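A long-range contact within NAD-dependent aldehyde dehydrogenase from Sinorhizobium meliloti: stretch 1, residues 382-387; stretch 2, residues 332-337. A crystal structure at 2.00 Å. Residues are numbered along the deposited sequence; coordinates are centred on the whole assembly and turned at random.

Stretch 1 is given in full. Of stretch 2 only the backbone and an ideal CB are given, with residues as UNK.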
# COMPACT_ATOMS: atom_id res chain seq x y z
N LEU A 382 11.58 -28.75 -38.12
CA LEU A 382 10.15 -28.57 -37.87
C LEU A 382 9.74 -27.11 -38.05
O LEU A 382 10.00 -26.26 -37.19
CB LEU A 382 9.78 -29.09 -36.48
CG LEU A 382 10.24 -30.51 -36.11
CD1 LEU A 382 10.23 -30.78 -34.60
CD2 LEU A 382 9.42 -31.55 -36.87
N TYR A 383 9.13 -26.82 -39.19
CA TYR A 383 8.72 -25.45 -39.47
C TYR A 383 7.31 -25.41 -40.04
O TYR A 383 6.96 -26.21 -40.92
CB TYR A 383 9.68 -24.80 -40.46
CG TYR A 383 11.11 -24.76 -39.95
CD1 TYR A 383 11.52 -23.78 -39.05
CD2 TYR A 383 12.06 -25.69 -40.40
CE1 TYR A 383 12.85 -23.74 -38.59
CE2 TYR A 383 13.38 -25.67 -39.95
CZ TYR A 383 13.77 -24.67 -39.04
OH TYR A 383 15.06 -24.63 -38.59
N TYR A 384 6.51 -24.46 -39.54
CA TYR A 384 5.15 -24.28 -40.03
C TYR A 384 5.02 -22.88 -40.62
O TYR A 384 5.50 -21.92 -40.03
CB TYR A 384 4.12 -24.55 -38.92
CG TYR A 384 2.78 -24.91 -39.52
CD1 TYR A 384 2.47 -26.25 -39.81
CD2 TYR A 384 1.87 -23.92 -39.89
CE1 TYR A 384 1.25 -26.60 -40.44
CE2 TYR A 384 0.65 -24.26 -40.50
CZ TYR A 384 0.36 -25.60 -40.77
OH TYR A 384 -0.82 -25.92 -41.37
N ALA A 385 4.41 -22.77 -41.79
CA ALA A 385 4.33 -21.48 -42.47
C ALA A 385 3.44 -20.48 -41.71
O ALA A 385 2.45 -20.87 -41.12
CB ALA A 385 3.79 -21.66 -43.87
N PRO A 386 3.79 -19.18 -41.72
CA PRO A 386 2.87 -18.18 -41.21
C PRO A 386 1.51 -18.32 -41.90
O PRO A 386 1.43 -18.37 -43.15
CB PRO A 386 3.53 -16.87 -41.61
CG PRO A 386 4.97 -17.17 -41.57
CD PRO A 386 5.08 -18.58 -42.11
N THR A 387 0.46 -18.37 -41.08
CA THR A 387 -0.87 -18.73 -41.55
C THR A 387 -1.92 -17.73 -41.11
O THR A 387 -1.96 -17.33 -39.93
CB THR A 387 -1.24 -20.16 -41.07
OG1 THR A 387 -0.24 -21.09 -41.54
CG2 THR A 387 -2.66 -20.58 -41.55
N UNK A 332 11.15 -13.05 -41.91
CA UNK A 332 12.09 -14.18 -41.99
C UNK A 332 11.80 -15.25 -40.95
O UNK A 332 11.70 -14.96 -39.73
CB UNK A 332 13.53 -13.68 -41.82
N UNK A 333 11.62 -16.48 -41.42
CA UNK A 333 11.38 -17.62 -40.54
C UNK A 333 12.27 -18.78 -40.96
O UNK A 333 12.70 -18.85 -42.13
CB UNK A 333 9.91 -18.03 -40.57
N UNK A 334 12.59 -19.65 -40.01
CA UNK A 334 13.48 -20.78 -40.27
C UNK A 334 14.62 -20.91 -39.27
O UNK A 334 14.41 -20.76 -38.07
CB UNK A 334 14.06 -20.66 -41.68
N UNK A 335 15.81 -21.15 -39.79
CA UNK A 335 16.98 -21.46 -38.99
C UNK A 335 17.09 -20.62 -37.70
O UNK A 335 17.44 -19.44 -37.77
CB UNK A 335 18.23 -21.26 -39.84
N UNK A 336 16.81 -21.24 -36.53
CA UNK A 336 16.91 -20.47 -35.28
C UNK A 336 18.30 -19.89 -35.00
O UNK A 336 18.40 -18.93 -34.24
CB UNK A 336 16.50 -21.36 -34.11
N UNK A 337 19.35 -20.43 -35.62
CA UNK A 337 20.71 -19.96 -35.36
C UNK A 337 21.09 -18.76 -36.21
O UNK A 337 22.14 -18.16 -35.99
CB UNK A 337 21.71 -21.09 -35.60

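Position 332 lies at the end of the contact where stretch 1 offers nothing: no atom of that stretch comes within 5.5 Å of the ideal CB. Many residues would be compatible. The deposited residue is Ala 332, whose methyl group takes no part.

At position 333 the backbone is extended (phi/psi -133/154) and CA-to-CB points toward stretch 1. The ideal CB stands 5.1 Å from Pro 386 CD, which leaves room for a side chain of some length between the two backbones. Bordering that space are the pyrrolidine ring of Pro 386 and the backbone around Ala 385, with the carbonyl of Tyr 384 nearby. A leucine, isoleucine, methionine or aromatic residue would suit it; a flat ring could also receive the CH groups of the proline. The deposited residue is Phe 333, with chi1 in the p well (77°). Pro 386 CD sits over one face of its ring, 4.0 Å from the centroid of Phe 333 and only 5° off the ring normal, a well-centred CH-pi contact. Along the same ring, Phe 333 CE1 approaches Tyr 384 O at 4.1 Å and Ala 385 CA at 4.3 Å, so one side chain spans three consecutive residues of stretch 1.

Position 334 has phi/psi of 130/-136, where a CB would be jammed against the carbonyl O of the preceding residue. This alone calls for glycine. The direction of CA-to-CB is sideways, and the ideal CB would lie 4.5 Å from Tyr 383 CE1. With Gly 334 in place, the aromatic ring packs closely on bare backbone: Tyr 383 CE1 is 3.4 Å from Gly 334 C.

At position 335 CA-to-CB points away from stretch 1, and the ideal CB is 4.8 Å from Tyr 383 OH. Stretch 1 thus leaves the choice broad, polar or apolar. The residue is Asp 335, which turns back on its own stretch: its OD1 accepts a hydrogen bond from the backbone N of position 337 at 3.0 Å.

For position 336, phi/psi of -59/-21 permits proline but does not require it, and the ideal CB points sideways with no atom of stretch 1 within 5.5 Å. Small or apolar residues would fit as well. In Pro 336 the ring closure brings CD to 3.3 Å from Tyr 383 OH, near the plane of the tyrosine ring at its edge.

Position 337 is out of reach, so stretch 1 cannot discriminate among side chains; it is Leu 337.

Stretch 2 332-337: AFGDPL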
# COMPACT_ATOMS: atom_id res chain seq x y z
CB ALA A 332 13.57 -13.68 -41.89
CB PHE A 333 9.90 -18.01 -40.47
CG PHE A 333 9.39 -18.76 -41.66
CD1 PHE A 333 9.02 -20.10 -41.54
CD2 PHE A 333 9.25 -18.13 -42.90
CE1 PHE A 333 8.53 -20.82 -42.64
CE2 PHE A 333 8.77 -18.83 -44.00
CZ PHE A 333 8.40 -20.17 -43.87
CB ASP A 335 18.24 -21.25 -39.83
CG ASP A 335 19.51 -21.79 -39.14
OD1 ASP A 335 19.43 -22.28 -37.98
OD2 ASP A 335 20.59 -21.71 -39.77
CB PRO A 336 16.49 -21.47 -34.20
CG PRO A 336 15.66 -22.52 -34.94
CD PRO A 336 16.32 -22.61 -36.31
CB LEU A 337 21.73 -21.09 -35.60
CG LEU A 337 21.62 -22.27 -34.63
CD1 LEU A 337 22.74 -23.28 -34.92
CD2 LEU A 337 21.70 -21.76 -33.18
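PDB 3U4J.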